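Local coordinates for conserved hypothetical exported protein (Bacteroides fragilis, PDB 4JJA) that is of unproven function but is probably an exported beta-N-acetylmuramidase that acts on peptidoglycan, at residues K14-I19 with L138-P143; V107-V112 with Y117-S122; G165-I170 with E186-S191; L176-L181 with Y205-M210. All coordinates share one frame; numbering follows the deposited sequence.

Contact 1 (K14-I19 with L138-P143)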
loop_
_atom_site.group_PDB
_atom_site.type_symbol
_atom_site.label_atom_id
_atom_site.label_comp_id
_atom_site.label_asym_id
_atom_site.label_seq_id
_atom_site.Cartn_x
_atom_site.Cartn_y
_atom_site.Cartn_z
ATOM N N LYS A 14 7.806 -25.208 -6.852
ATOM C CA LYS A 14 8.151 -25.903 -8.097
ATOM C C LYS A 14 8.074 -24.976 -9.319
ATOM O O LYS A 14 8.751 -25.206 -10.349
ATOM C CB LYS A 14 7.340 -27.212 -8.237
ATOM C CG LYS A 14 7.719 -28.252 -7.172
ATOM C CD LYS A 14 6.723 -29.409 -7.053
ATOM C CE LYS A 14 6.322 -29.940 -8.436
ATOM N NZ LYS A 14 5.082 -30.829 -8.390
ATOM N N ALA A 15 7.338 -23.886 -9.205
ATOM C CA ALA A 15 7.269 -22.899 -10.262
ATOM C C ALA A 15 8.479 -21.993 -10.385
ATOM O O ALA A 15 8.799 -21.566 -11.471
ATOM C CB ALA A 15 5.974 -22.030 -10.155
ATOM N N TYR A 16 9.162 -21.707 -9.297
ATOM C CA TYR A 16 10.258 -20.750 -9.360
ATOM C C TYR A 16 11.599 -21.228 -8.860
ATOM O O TYR A 16 12.588 -20.606 -9.202
ATOM C CB TYR A 16 9.881 -19.434 -8.699
ATOM C CG TYR A 16 9.687 -19.461 -7.219
ATOM C CD1 TYR A 16 10.762 -19.239 -6.369
ATOM C CD2 TYR A 16 8.447 -19.750 -6.629
ATOM C CE1 TYR A 16 10.645 -19.275 -5.022
ATOM C CE2 TYR A 16 8.328 -19.808 -5.249
ATOM C CZ TYR A 16 9.412 -19.554 -4.433
ATOM O OH TYR A 16 9.310 -19.584 -3.053
ATOM N N PHE A 17 11.693 -22.330 -8.134
ATOM C CA PHE A 17 13.017 -22.840 -7.746
ATOM C C PHE A 17 13.931 -23.022 -8.963
ATOM O O PHE A 17 15.079 -22.616 -8.929
ATOM C CB PHE A 17 12.909 -24.091 -6.887
ATOM C CG PHE A 17 12.724 -23.846 -5.406
ATOM C CD1 PHE A 17 12.280 -22.636 -4.903
ATOM C CD2 PHE A 17 12.872 -24.880 -4.528
ATOM C CE1 PHE A 17 12.104 -22.457 -3.571
ATOM C CE2 PHE A 17 12.714 -24.692 -3.179
ATOM C CZ PHE A 17 12.337 -23.497 -2.698
ATOM N N PRO A 18 13.428 -23.517 -10.090
ATOM C CA PRO A 18 14.340 -23.634 -11.260
ATOM C C PRO A 18 14.817 -22.308 -11.810
ATOM O O PRO A 18 15.908 -22.253 -12.412
ATOM C CB PRO A 18 13.503 -24.395 -12.271
ATOM C CG PRO A 18 12.632 -25.278 -11.371
ATOM C CD PRO A 18 12.219 -24.314 -10.259
ATOM N N ILE A 19 14.032 -21.258 -11.676
ATOM C CA ILE A 19 14.450 -19.928 -12.119
ATOM C C ILE A 19 15.657 -19.469 -11.305
ATOM O O ILE A 19 16.539 -18.798 -11.836
ATOM C CB ILE A 19 13.278 -18.868 -11.978
ATOM C CG1 ILE A 19 12.090 -19.269 -12.821
ATOM C CG2 ILE A 19 13.709 -17.515 -12.425
ATOM C CD1 ILE A 19 10.854 -18.429 -12.618
ATOM N N LEU A 138 11.896 -11.144 -10.336
ATOM C CA LEU A 138 10.912 -12.200 -10.142
ATOM C C LEU A 138 9.962 -11.722 -9.037
ATOM O O LEU A 138 10.377 -11.513 -7.924
ATOM C CB LEU A 138 11.618 -13.489 -9.712
ATOM C CG LEU A 138 10.701 -14.672 -9.397
ATOM C CD1 LEU A 138 9.992 -15.187 -10.637
ATOM C CD2 LEU A 138 11.484 -15.812 -8.734
ATOM N N ILE A 139 8.674 -11.581 -9.357
ATOM C CA ILE A 139 7.681 -11.173 -8.370
ATOM C C ILE A 139 6.875 -12.408 -7.960
ATOM O O ILE A 139 6.251 -13.084 -8.797
ATOM C CB ILE A 139 6.736 -10.087 -8.915
ATOM C CG1 ILE A 139 7.572 -8.864 -9.375
ATOM C CG2 ILE A 139 5.645 -9.753 -7.837
ATOM C CD1 ILE A 139 6.763 -7.774 -10.025
ATOM N N LEU A 140 6.926 -12.728 -6.669
ATOM C CA LEU A 140 6.128 -13.822 -6.082
ATOM C C LEU A 140 4.853 -13.153 -5.620
ATOM O O LEU A 140 4.855 -12.450 -4.589
ATOM C CB LEU A 140 6.929 -14.496 -4.968
ATOM C CG LEU A 140 8.262 -15.080 -5.405
ATOM C CD1 LEU A 140 8.955 -15.664 -4.169
ATOM C CD2 LEU A 140 8.132 -16.086 -6.560
ATOM N N ASP A 141 3.793 -13.243 -6.409
ATOM C CA ASP A 141 2.680 -12.325 -6.174
ATOM C C ASP A 141 1.928 -12.681 -4.906
ATOM O O ASP A 141 1.858 -13.872 -4.506
ATOM C CB ASP A 141 1.739 -12.292 -7.377
ATOM C CG ASP A 141 1.191 -10.925 -7.719
ATOM O OD1 ASP A 141 1.725 -9.898 -7.271
ATOM O OD2 ASP A 141 0.225 -10.936 -8.556
ATOM N N ARG A 142 1.363 -11.667 -4.270
ATOM C CA ARG A 142 0.454 -11.812 -3.148
ATOM C C ARG A 142 -0.805 -11.029 -3.471
ATOM O O ARG A 142 -0.779 -10.080 -4.239
ATOM C CB ARG A 142 1.059 -11.339 -1.834
ATOM C CG ARG A 142 2.219 -12.213 -1.369
ATOM C CD ARG A 142 2.781 -11.778 -0.025
ATOM N NE ARG A 142 3.947 -12.623 0.289
ATOM C CZ ARG A 142 4.009 -13.543 1.227
ATOM N NH1 ARG A 142 2.997 -13.736 2.069
ATOM N NH2 ARG A 142 5.117 -14.260 1.349
ATOM N N PRO A 143 -1.919 -11.421 -2.861
ATOM C CA PRO A 143 -3.156 -10.697 -3.104
ATOM C C PRO A 143 -3.130 -9.240 -2.709
ATOM O O PRO A 143 -2.370 -8.861 -1.827
ATOM C CB PRO A 143 -4.197 -11.453 -2.239
ATOM C CG PRO A 143 -3.670 -12.823 -2.175
ATOM C CD PRO A 143 -2.171 -12.620 -2.047
#

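Contact 2 (V107-V112 with Y117-S122)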
loop_
_atom_site.group_PDB
_atom_site.type_symbol
_atom_site.label_atom_id
_atom_site.label_comp_id
_atom_site.label_asym_id
_atom_site.label_seq_id
_atom_site.Cartn_x
_atom_site.Cartn_y
_atom_site.Cartn_z
ATOM N N VAL A 107 10.866 -9.960 -5.600
ATOM C CA VAL A 107 9.911 -9.183 -4.830
ATOM C C VAL A 107 8.914 -10.146 -4.159
ATOM O O VAL A 107 8.270 -10.954 -4.813
ATOM C CB VAL A 107 9.152 -8.214 -5.736
ATOM C CG1 VAL A 107 7.989 -7.520 -4.964
ATOM C CG2 VAL A 107 10.100 -7.215 -6.425
ATOM N N ASP A 108 8.819 -10.054 -2.838
ATOM C CA ASP A 108 7.839 -10.851 -2.083
ATOM C C ASP A 108 7.415 -10.061 -0.867
ATOM O O ASP A 108 8.074 -10.108 0.156
ATOM C CB ASP A 108 8.357 -12.249 -1.678
ATOM C CG ASP A 108 7.247 -13.131 -1.061
ATOM O OD1 ASP A 108 6.043 -13.052 -1.503
ATOM O OD2 ASP A 108 7.556 -13.910 -0.101
ATOM N N ILE A 109 6.297 -9.355 -0.982
ATOM C CA ILE A 109 5.940 -8.424 0.064
ATOM C C ILE A 109 4.458 -8.209 0.013
ATOM O O ILE A 109 3.886 -8.186 -1.082
ATOM C CB ILE A 109 6.739 -7.089 -0.063
ATOM C CG1 ILE A 109 6.696 -6.263 1.238
ATOM C CG2 ILE A 109 6.335 -6.260 -1.308
ATOM C CD1 ILE A 109 7.710 -5.129 1.227
ATOM N N GLN A 110 3.851 -8.026 1.181
ATOM C CA GLN A 110 2.386 -7.852 1.281
ATOM C C GLN A 110 2.018 -6.370 1.294
ATOM O O GLN A 110 2.338 -5.642 2.242
ATOM C CB GLN A 110 1.832 -8.553 2.525
ATOM C CG GLN A 110 0.322 -8.456 2.634
ATOM C CD GLN A 110 -0.380 -9.144 1.469
ATOM O OE1 GLN A 110 -0.282 -10.355 1.315
ATOM N NE2 GLN A 110 -1.077 -8.375 0.644
ATOM N N ASP A 111 1.255 -5.956 0.265
ATOM C CA ASP A 111 0.773 -4.617 0.046
ATOM C C ASP A 111 -0.689 -4.480 0.522
ATOM O O ASP A 111 -1.367 -5.485 0.762
ATOM C CB ASP A 111 0.840 -4.348 -1.504
ATOM C CG ASP A 111 0.419 -2.990 -1.873
ATOM O OD1 ASP A 111 0.873 -2.038 -1.214
ATOM O OD2 ASP A 111 -0.418 -2.863 -2.814
ATOM N N VAL A 112 -1.233 -3.252 0.548
ATOM C CA VAL A 112 -2.643 -3.028 0.900
ATOM C C VAL A 112 -3.485 -2.352 -0.176
ATOM O O VAL A 112 -4.659 -2.134 0.019
ATOM C CB VAL A 112 -2.789 -2.299 2.250
ATOM C CG1 VAL A 112 -2.091 -3.103 3.377
ATOM C CG2 VAL A 112 -2.227 -0.927 2.179
ATOM N N TYR A 117 0.223 4.147 -0.019
ATOM C CA TYR A 117 0.980 3.116 0.710
ATOM C C TYR A 117 2.105 2.733 -0.234
ATOM O O TYR A 117 1.840 2.195 -1.304
ATOM C CB TYR A 117 0.078 1.962 1.036
ATOM C CG TYR A 117 0.679 0.998 2.052
ATOM C CD1 TYR A 117 0.453 1.185 3.393
ATOM C CD2 TYR A 117 1.376 -0.137 1.668
ATOM C CE1 TYR A 117 0.931 0.342 4.341
ATOM C CE2 TYR A 117 1.890 -1.019 2.600
ATOM C CZ TYR A 117 1.660 -0.769 3.951
ATOM O OH TYR A 117 2.166 -1.678 4.857
ATOM N N THR A 118 3.344 2.965 0.225
ATOM C CA THR A 118 4.503 3.274 -0.644
ATOM C C THR A 118 5.410 2.182 -1.119
ATOM O O THR A 118 6.398 2.456 -1.794
ATOM C CB THR A 118 5.458 4.327 0.017
ATOM O OG1 THR A 118 6.070 3.807 1.201
ATOM C CG2 THR A 118 4.684 5.591 0.342
ATOM N N TYR A 119 5.102 0.940 -0.803
ATOM C CA TYR A 119 5.991 -0.155 -1.245
ATOM C C TYR A 119 6.129 -0.203 -2.767
ATOM O O TYR A 119 7.200 -0.500 -3.260
ATOM C CB TYR A 119 5.525 -1.526 -0.779
ATOM C CG TYR A 119 5.520 -1.757 0.700
ATOM C CD1 TYR A 119 6.259 -0.950 1.568
ATOM C CD2 TYR A 119 4.774 -2.799 1.227
ATOM C CE1 TYR A 119 6.239 -1.204 2.961
ATOM C CE2 TYR A 119 4.764 -3.043 2.580
ATOM C CZ TYR A 119 5.482 -2.223 3.430
ATOM O OH TYR A 119 5.483 -2.461 4.807
ATOM N N TYR A 120 5.081 0.125 -3.531
ATOM C CA TYR A 120 5.216 0.074 -4.964
ATOM C C TYR A 120 6.215 1.127 -5.475
ATOM O O TYR A 120 6.784 0.972 -6.564
ATOM C CB TYR A 120 3.858 0.197 -5.708
ATOM C CG TYR A 120 3.273 1.594 -5.695
ATOM C CD1 TYR A 120 3.573 2.520 -6.664
ATOM C CD2 TYR A 120 2.470 1.996 -4.661
ATOM C CE1 TYR A 120 3.082 3.820 -6.632
ATOM C CE2 TYR A 120 1.979 3.287 -4.578
ATOM C CZ TYR A 120 2.284 4.215 -5.561
ATOM O OH TYR A 120 1.829 5.514 -5.516
ATOM N N ILE A 121 6.386 2.230 -4.726
ATOM C CA ILE A 121 7.351 3.263 -5.152
ATOM C C ILE A 121 8.753 2.713 -4.993
ATOM O O ILE A 121 9.564 2.848 -5.891
ATOM C CB ILE A 121 7.167 4.586 -4.408
ATOM C CG1 ILE A 121 5.750 5.137 -4.666
ATOM C CG2 ILE A 121 8.256 5.573 -4.794
ATOM C CD1 ILE A 121 5.456 6.491 -4.035
ATOM N N SER A 122 8.991 1.976 -3.922
ATOM C CA SER A 122 10.274 1.283 -3.771
ATOM C C SER A 122 10.461 0.273 -4.910
ATOM O O SER A 122 11.543 0.104 -5.428
ATOM C CB SER A 122 10.374 0.599 -2.410
ATOM O OG SER A 122 10.408 1.538 -1.363
HETATM O O HOH W 1 3.969 -5.159 4.575
HETATM O O HOH W 2 2.621 -0.230 -2.020
#

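Contact 3 (G165-I170 with E186-S191)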
loop_
_atom_site.group_PDB
_atom_site.type_symbol
_atom_site.label_atom_id
_atom_site.label_comp_id
_atom_site.label_asym_id
_atom_site.label_seq_id
_atom_site.Cartn_x
_atom_site.Cartn_y
_atom_site.Cartn_z
ATOM N N GLY A 165 3.208 7.969 -6.586
ATOM C CA GLY A 165 4.293 7.824 -7.535
ATOM C C GLY A 165 3.928 7.541 -8.964
ATOM O O GLY A 165 4.805 7.569 -9.830
ATOM N N LEU A 166 2.657 7.260 -9.252
ATOM C CA LEU A 166 2.209 6.834 -10.574
ATOM C C LEU A 166 0.839 7.454 -10.864
ATOM O O LEU A 166 0.085 7.725 -9.909
ATOM C CB LEU A 166 2.100 5.322 -10.614
ATOM C CG LEU A 166 3.381 4.525 -10.469
ATOM C CD1 LEU A 166 3.082 3.029 -10.336
ATOM C CD2 LEU A 166 4.374 4.806 -11.664
ATOM N N PRO A 167 0.464 7.564 -12.151
ATOM C CA PRO A 167 -0.845 8.112 -12.516
ATOM C C PRO A 167 -1.921 7.035 -12.425
ATOM O O PRO A 167 -2.431 6.520 -13.424
ATOM C CB PRO A 167 -0.618 8.647 -13.941
ATOM C CG PRO A 167 0.432 7.741 -14.470
ATOM C CD PRO A 167 1.336 7.368 -13.339
ATOM N N ILE A 168 -2.263 6.728 -11.192
ATOM C CA ILE A 168 -3.197 5.661 -10.854
ATOM C C ILE A 168 -4.228 6.236 -9.890
ATOM O O ILE A 168 -4.017 7.287 -9.284
ATOM C CB ILE A 168 -2.479 4.405 -10.301
ATOM C CG1 ILE A 168 -1.779 4.714 -8.942
ATOM C CG2 ILE A 168 -1.514 3.841 -11.305
ATOM C CD1 ILE A 168 -1.033 3.520 -8.345
ATOM N N PRO A 169 -5.372 5.569 -9.709
ATOM C CA PRO A 169 -6.376 6.002 -8.748
ATOM C C PRO A 169 -5.902 5.771 -7.307
ATOM O O PRO A 169 -4.836 5.193 -7.078
ATOM C CB PRO A 169 -7.618 5.133 -9.087
ATOM C CG PRO A 169 -7.362 4.610 -10.494
ATOM C CD PRO A 169 -5.841 4.402 -10.468
ATOM N N ILE A 170 -6.675 6.246 -6.343
ATOM C CA ILE A 170 -6.342 6.040 -4.957
ATOM C C ILE A 170 -6.314 4.549 -4.644
ATOM O O ILE A 170 -5.360 4.025 -4.017
ATOM C CB ILE A 170 -7.316 6.813 -4.016
ATOM C CG1 ILE A 170 -7.129 8.334 -4.202
ATOM C CG2 ILE A 170 -7.136 6.428 -2.565
ATOM C CD1 ILE A 170 -8.122 9.185 -3.408
ATOM N N GLU A 186 3.251 0.826 -19.830
ATOM C CA GLU A 186 2.892 2.226 -19.941
ATOM C C GLU A 186 4.087 3.169 -19.894
ATOM O O GLU A 186 3.895 4.380 -19.957
ATOM C CB GLU A 186 1.855 2.595 -18.850
ATOM C CG GLU A 186 0.588 1.832 -18.926
ATOM C CD GLU A 186 -0.201 2.017 -20.219
ATOM O OE1 GLU A 186 -0.604 3.146 -20.503
ATOM O OE2 GLU A 186 -0.422 1.023 -20.941
ATOM N N ARG A 187 5.290 2.622 -19.781
ATOM C CA ARG A 187 6.541 3.374 -19.733
ATOM C C ARG A 187 6.573 4.371 -18.601
ATOM O O ARG A 187 6.870 5.570 -18.782
ATOM C CB ARG A 187 6.938 4.007 -21.087
ATOM C CG ARG A 187 7.199 2.995 -22.114
ATOM C CD ARG A 187 8.443 2.148 -21.740
ATOM N NE ARG A 187 8.904 1.431 -22.926
ATOM C CZ ARG A 187 8.375 0.298 -23.363
ATOM N NH1 ARG A 187 7.358 -0.291 -22.710
ATOM N NH2 ARG A 187 8.874 -0.254 -24.475
ATOM N N TRP A 188 6.308 3.861 -17.404
ATOM C CA TRP A 188 6.332 4.686 -16.208
ATOM C C TRP A 188 7.675 4.677 -15.468
ATOM O O TRP A 188 7.837 5.407 -14.491
ATOM C CB TRP A 188 5.200 4.233 -15.281
ATOM C CG TRP A 188 3.833 4.566 -15.750
ATOM C CD1 TRP A 188 3.479 5.452 -16.708
ATOM C CD2 TRP A 188 2.612 4.029 -15.252
ATOM N NE1 TRP A 188 2.120 5.473 -16.860
ATOM C CE2 TRP A 188 1.564 4.622 -15.949
ATOM C CE3 TRP A 188 2.301 3.098 -14.275
ATOM C CZ2 TRP A 188 0.236 4.319 -15.668
ATOM C CZ3 TRP A 188 1.023 2.800 -14.005
ATOM C CH2 TRP A 188 -0.008 3.408 -14.684
ATOM N N LEU A 189 8.657 3.892 -15.914
ATOM C CA LEU A 189 10.002 4.036 -15.379
ATOM C C LEU A 189 10.709 5.282 -15.935
ATOM O O LEU A 189 10.472 5.660 -17.061
ATOM C CB LEU A 189 10.864 2.787 -15.681
ATOM C CG LEU A 189 10.413 1.451 -15.101
ATOM C CD1 LEU A 189 11.372 0.351 -15.475
ATOM C CD2 LEU A 189 10.242 1.562 -13.581
ATOM N N PRO A 190 11.661 5.862 -15.178
ATOM C CA PRO A 190 12.586 6.898 -15.760
ATOM C C PRO A 190 13.342 6.497 -17.019
ATOM O O PRO A 190 13.755 5.347 -17.178
ATOM C CB PRO A 190 13.605 7.081 -14.650
ATOM C CG PRO A 190 12.868 6.801 -13.418
ATOM C CD PRO A 190 11.905 5.650 -13.748
ATOM N N SER A 191 13.567 7.458 -17.914
ATOM C CA SER A 191 14.294 7.209 -19.173
ATOM C C SER A 191 13.602 6.106 -19.965
ATOM O O SER A 191 14.189 5.507 -20.869
ATOM C CB SER A 191 15.779 6.835 -18.923
ATOM O OG SER A 191 16.520 7.929 -18.400
#

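Contact 4 (L176-L181 with Y205-M210)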
loop_
_atom_site.group_PDB
_atom_site.type_symbol
_atom_site.label_atom_id
_atom_site.label_comp_id
_atom_site.label_asym_id
_atom_site.label_seq_id
_atom_site.Cartn_x
_atom_site.Cartn_y
_atom_site.Cartn_z
ATOM N N LEU A 176 0.884 -6.277 -6.852
ATOM C CA LEU A 176 2.170 -5.688 -7.214
ATOM C C LEU A 176 2.675 -6.281 -8.514
ATOM O O LEU A 176 3.306 -5.565 -9.303
ATOM C CB LEU A 176 3.185 -5.823 -6.120
ATOM C CG LEU A 176 2.975 -5.070 -4.818
ATOM C CD1 LEU A 176 4.083 -5.447 -3.793
ATOM C CD2 LEU A 176 2.950 -3.587 -5.071
ATOM N N GLY A 177 2.392 -7.551 -8.818
ATOM C CA GLY A 177 2.776 -8.127 -10.084
ATOM C C GLY A 177 2.083 -7.472 -11.253
ATOM O O GLY A 177 2.687 -7.170 -12.266
ATOM N N GLU A 178 0.777 -7.286 -11.131
ATOM C CA GLU A 178 0.030 -6.590 -12.186
ATOM C C GLU A 178 0.545 -5.193 -12.395
ATOM O O GLU A 178 0.711 -4.738 -13.529
ATOM C CB GLU A 178 -1.453 -6.587 -11.822
ATOM C CG GLU A 178 -2.133 -7.984 -11.784
ATOM C CD GLU A 178 -3.568 -7.964 -11.315
ATOM O OE1 GLU A 178 -3.871 -7.194 -10.364
ATOM O OE2 GLU A 178 -4.419 -8.698 -11.902
ATOM N N LEU A 179 0.747 -4.464 -11.296
ATOM C CA LEU A 179 1.222 -3.113 -11.366
ATOM C C LEU A 179 2.587 -3.048 -12.022
ATOM O O LEU A 179 2.846 -2.146 -12.814
ATOM C CB LEU A 179 1.231 -2.476 -9.972
ATOM C CG LEU A 179 1.545 -1.011 -9.900
ATOM C CD1 LEU A 179 0.582 -0.173 -10.770
ATOM C CD2 LEU A 179 1.455 -0.534 -8.444
ATOM N N ALA A 180 3.478 -3.988 -11.717
ATOM C CA ALA A 180 4.797 -4.010 -12.339
ATOM C C ALA A 180 4.660 -4.125 -13.840
ATOM O O ALA A 180 5.389 -3.436 -14.603
ATOM C CB ALA A 180 5.640 -5.129 -11.799
ATOM N N LEU A 181 3.789 -5.017 -14.300
ATOM C CA LEU A 181 3.571 -5.169 -15.726
ATOM C C LEU A 181 3.083 -3.874 -16.368
ATOM O O LEU A 181 3.493 -3.517 -17.493
ATOM C CB LEU A 181 2.621 -6.344 -16.007
ATOM C CG LEU A 181 3.105 -7.741 -15.565
ATOM C CD1 LEU A 181 2.040 -8.817 -15.786
ATOM C CD2 LEU A 181 4.436 -8.130 -16.250
ATOM N N TYR A 205 -7.300 -17.202 -6.992
ATOM C CA TYR A 205 -7.413 -15.753 -6.717
ATOM C C TYR A 205 -8.002 -15.017 -7.908
ATOM O O TYR A 205 -7.539 -15.164 -9.039
ATOM C CB TYR A 205 -6.011 -15.167 -6.412
ATOM C CG TYR A 205 -6.047 -13.700 -6.052
ATOM C CD1 TYR A 205 -6.694 -13.241 -4.919
ATOM C CD2 TYR A 205 -5.408 -12.757 -6.848
ATOM C CE1 TYR A 205 -6.753 -11.879 -4.666
ATOM C CE2 TYR A 205 -5.452 -11.381 -6.567
ATOM C CZ TYR A 205 -6.092 -10.958 -5.448
ATOM O OH TYR A 205 -6.149 -9.584 -5.178
ATOM N N THR A 206 -9.064 -14.241 -7.640
ATOM C CA THR A 206 -9.662 -13.338 -8.600
ATOM C C THR A 206 -9.698 -11.959 -7.961
ATOM O O THR A 206 -9.495 -11.797 -6.750
ATOM C CB THR A 206 -11.114 -13.736 -8.946
ATOM O OG1 THR A 206 -11.923 -13.479 -7.809
ATOM C CG2 THR A 206 -11.180 -15.224 -9.375
ATOM N N HIS A 207 -10.083 -10.965 -8.757
ATOM C CA HIS A 207 -10.375 -9.607 -8.243
ATOM C C HIS A 207 -11.729 -9.446 -7.543
ATOM O O HIS A 207 -12.220 -8.322 -7.312
ATOM C CB HIS A 207 -10.173 -8.572 -9.332
ATOM C CG HIS A 207 -8.740 -8.357 -9.671
ATOM N ND1 HIS A 207 -7.926 -7.522 -8.929
ATOM C CD2 HIS A 207 -7.958 -8.889 -10.640
ATOM C CE1 HIS A 207 -6.708 -7.536 -9.448
ATOM N NE2 HIS A 207 -6.694 -8.364 -10.479
ATOM N N GLN A 208 -12.331 -10.568 -7.198
ATOM C CA GLN A 208 -13.363 -10.601 -6.135
ATOM C C GLN A 208 -12.976 -11.293 -4.867
ATOM O O GLN A 208 -13.704 -11.166 -3.872
ATOM C CB GLN A 208 -14.636 -11.261 -6.682
ATOM C CG GLN A 208 -15.365 -10.396 -7.648
ATOM C CD GLN A 208 -16.668 -11.038 -8.127
ATOM O OE1 GLN A 208 -17.628 -11.109 -7.367
ATOM N NE2 GLN A 208 -16.687 -11.515 -9.351
ATOM N N THR A 209 -11.835 -12.002 -4.862
ATOM C CA THR A 209 -11.431 -12.705 -3.690
ATOM C C THR A 209 -11.106 -11.688 -2.596
ATOM O O THR A 209 -10.373 -10.733 -2.853
ATOM C CB THR A 209 -10.181 -13.519 -3.956
ATOM O OG1 THR A 209 -10.403 -14.400 -5.046
ATOM C CG2 THR A 209 -9.690 -14.304 -2.710
HETATM N N MSE A 210 -11.550 -11.933 -1.378
HETATM C CA MSE A 210 -11.313 -11.090 -0.216
HETATM C C MSE A 210 -10.293 -11.737 0.679
HETATM O O MSE A 210 -10.627 -12.307 1.723
HETATM C CB MSE A 210 -12.619 -10.819 0.533
HETATM C CG MSE A 210 -13.711 -10.274 -0.387
HETATM SE SE MSE A 210 -13.270 -8.675 -1.397
HETATM C CE MSE A 210 -12.952 -7.472 0.092
#

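Contact 1 (K14-I19 with L138-P143)
Tyr16 and Ile19 on helix 13-20 face Leu138 and Leu140 on strand 136-140, the two elements running nearly antiparallel at 156° with their segment axes 10.9 Å apart at closest approach. The arrangement is helix-on-sheet packing, in which side chains bridge the gap: the nearest CA atoms, of Tyr16 and Leu138, are 8.6 Å apart. Helix 13-20 is kinked at Pro18 and Ile19: the proline nitrogen has no proton to give, and Ile19 N makes a weak bond to Tyr16 O.

Leu140 meets Tyr16 at about a right angle. Its CD2 methyl sits over one ring face in a CH-pi contact, 3.8 Å from the centroid, while CD1 reaches toward the phenol end, 3.9 Å from Tyr16 CZ. The tyrosine hydroxyl bonds to the carbonyl of Ala10. Leu138, with CG anti to the backbone N (chi1 177°), divides its methyls: CD2 lies 4.0 Å from Tyr16 CB, and CD1 meets Ile19 CD1 at 3.9 Å.

Strand 136-140 lies between strands 104-107 and 197-200 of the parallel sheet. Ile104 of the former touches both Ile19 and Leu138, and Leu40 of helix 40-46 packs on Tyr16 and Leu140.

Contact 2 (V107-V112 with Y117-S122)
Val112 and Ile109 each lay a methyl over a tyrosine of the segment that opens helix 119-132. Val112 CG2 stands 3.6 Å from the Tyr117 ring centroid. Ile109 holds CG1 anti to its backbone N (chi1 -163°), which sends CD1 over the Tyr119 ring, 3.9 Å from its centroid. The other face of Tyr119 is taken by Tyr117 CE2, and Gln110 O approaches at the ring edge, 3.6 Å from Tyr119 CE2.

Further out, one water in the Tyr119 ring plane donates to Gln110 O (2.9 Å) and accepts from Tyr119 OH (3.1 Å). A second accepts from Tyr120 N (2.9 Å) and lies close to Asp111 OD1 and Tyr117 O. Gln110 NE2 makes a straight bond (169°) to Asp111 O and also serves Pro143 O. A glycerol, probably from the crystallisation liquor, is bonded to Thr118 N, so the helix start may border a pocket.

The segments join through methyl-ring contacts and bridging water, without a direct hydrogen bond, and Val112 N is buried with no partner in the model.

Contact 3 (G165-I170 with E186-S191)
Trp188 spreads its indole against Pro167, whose CD is above the middle of the six-membered ring, 4.0 Å from the centroid and 19° off the normal. With CG anti to the carbonyl carbon (chi1 -71°), the tryptophan turns its ring toward that proline, whose CG lies 3.6 Å from Trp188 CZ2. On the opposite face lies Glu186 CB, 3.5 Å above the plane, so the indole is clamped between a proline and a methylene of its own segment.

Two aliphatic side chains complete the seat, both crossing the tryptophan obliquely. Leu166 CD2 reaches Trp188 CE3 at 3.7 Å, whereas Ile168 CG2 approaches the far end at Trp188 CH2, also 3.7 Å away.

Backbone turns set up both partners. Pro167 centres an inverse gamma turn, closed by a weak bond from Ile168 N to Leu166 O. Helix 176-185 ends in a Schellman motif at Arg187, whose positive phi (58°) swings the chain out just before Trp188.

The contact depends on apolar packing and CH-pi attraction, with no hydrogen bond between the segments. Pro167 CD, bonded to the proline nitrogen, probably carries slightly polarised C-H groups, which suits the electron-rich indole face; CG adds plain apolar contact.

Contact 4 (L176-L181 with Y205-M210)
A histidine-carboxylate hydrogen bond between His207 and Glu178 joins the first part of helix 176-185 to a type I beta turn, Thr206 to Thr209, in the Rossmann-like N-terminal part of the protein. The backbones remain distant, with 11.5 Å between the CA atoms of Glu178 and His207, and the side chains span the gap from opposite directions.

Glu178 is extended beyond CG (chi2 175°), which carries its carboxylate out to the ring edge. His207, one of whose two conformers is described here, donates from NE2 to Glu178 OE2 at 2.7 Å, almost straight (170°); OE2 receives it on its syn lone pair. Carboxylate and imidazole are nearly coplanar, 4° apart.

Other partners limit rotation at both ends. Glu178 OE2 also accepts from Leu367 N and OE1 from Thr175 N, while His207 ND1 is bonded to Gly147 O. The buried pair therefore connects the helix, the long connection that leads into it (Gly147, Thr175) and the C-terminal tail, whose Gln369 makes a backbone bond with His207.

The turn is braced by its threonines. Thr206 OG1 accepts from Gln208 N at 3.0 Å, an ST turn, and Thr209 OG1 accepts from Thr206 N at 2.9 Å.

Overall arrangement
From the N terminus, helix 13-20 waits more than a hundred residues before contact 1 closes its loop on strand 136-140. Within that long loop lies contact 2, a short closure linking the exit of strand 104-107 to helix 119-132. The two meet through a salt bridge from Arg142 to Asp108. Contacts 3 and 4 come after contacts 1 and 2 along the chain and cross each other: 165-170 precedes helix 176-185, whose start belongs to contact 4, then 186-191 closes contact 3 and 205-210 closes contact 4. Probable bonds from Gly177 N to Asp141 and between Tyr120 OH and Gly165 N tie the sheet's exit loop to helix 176-185, and helix 119-132 to the loop before it.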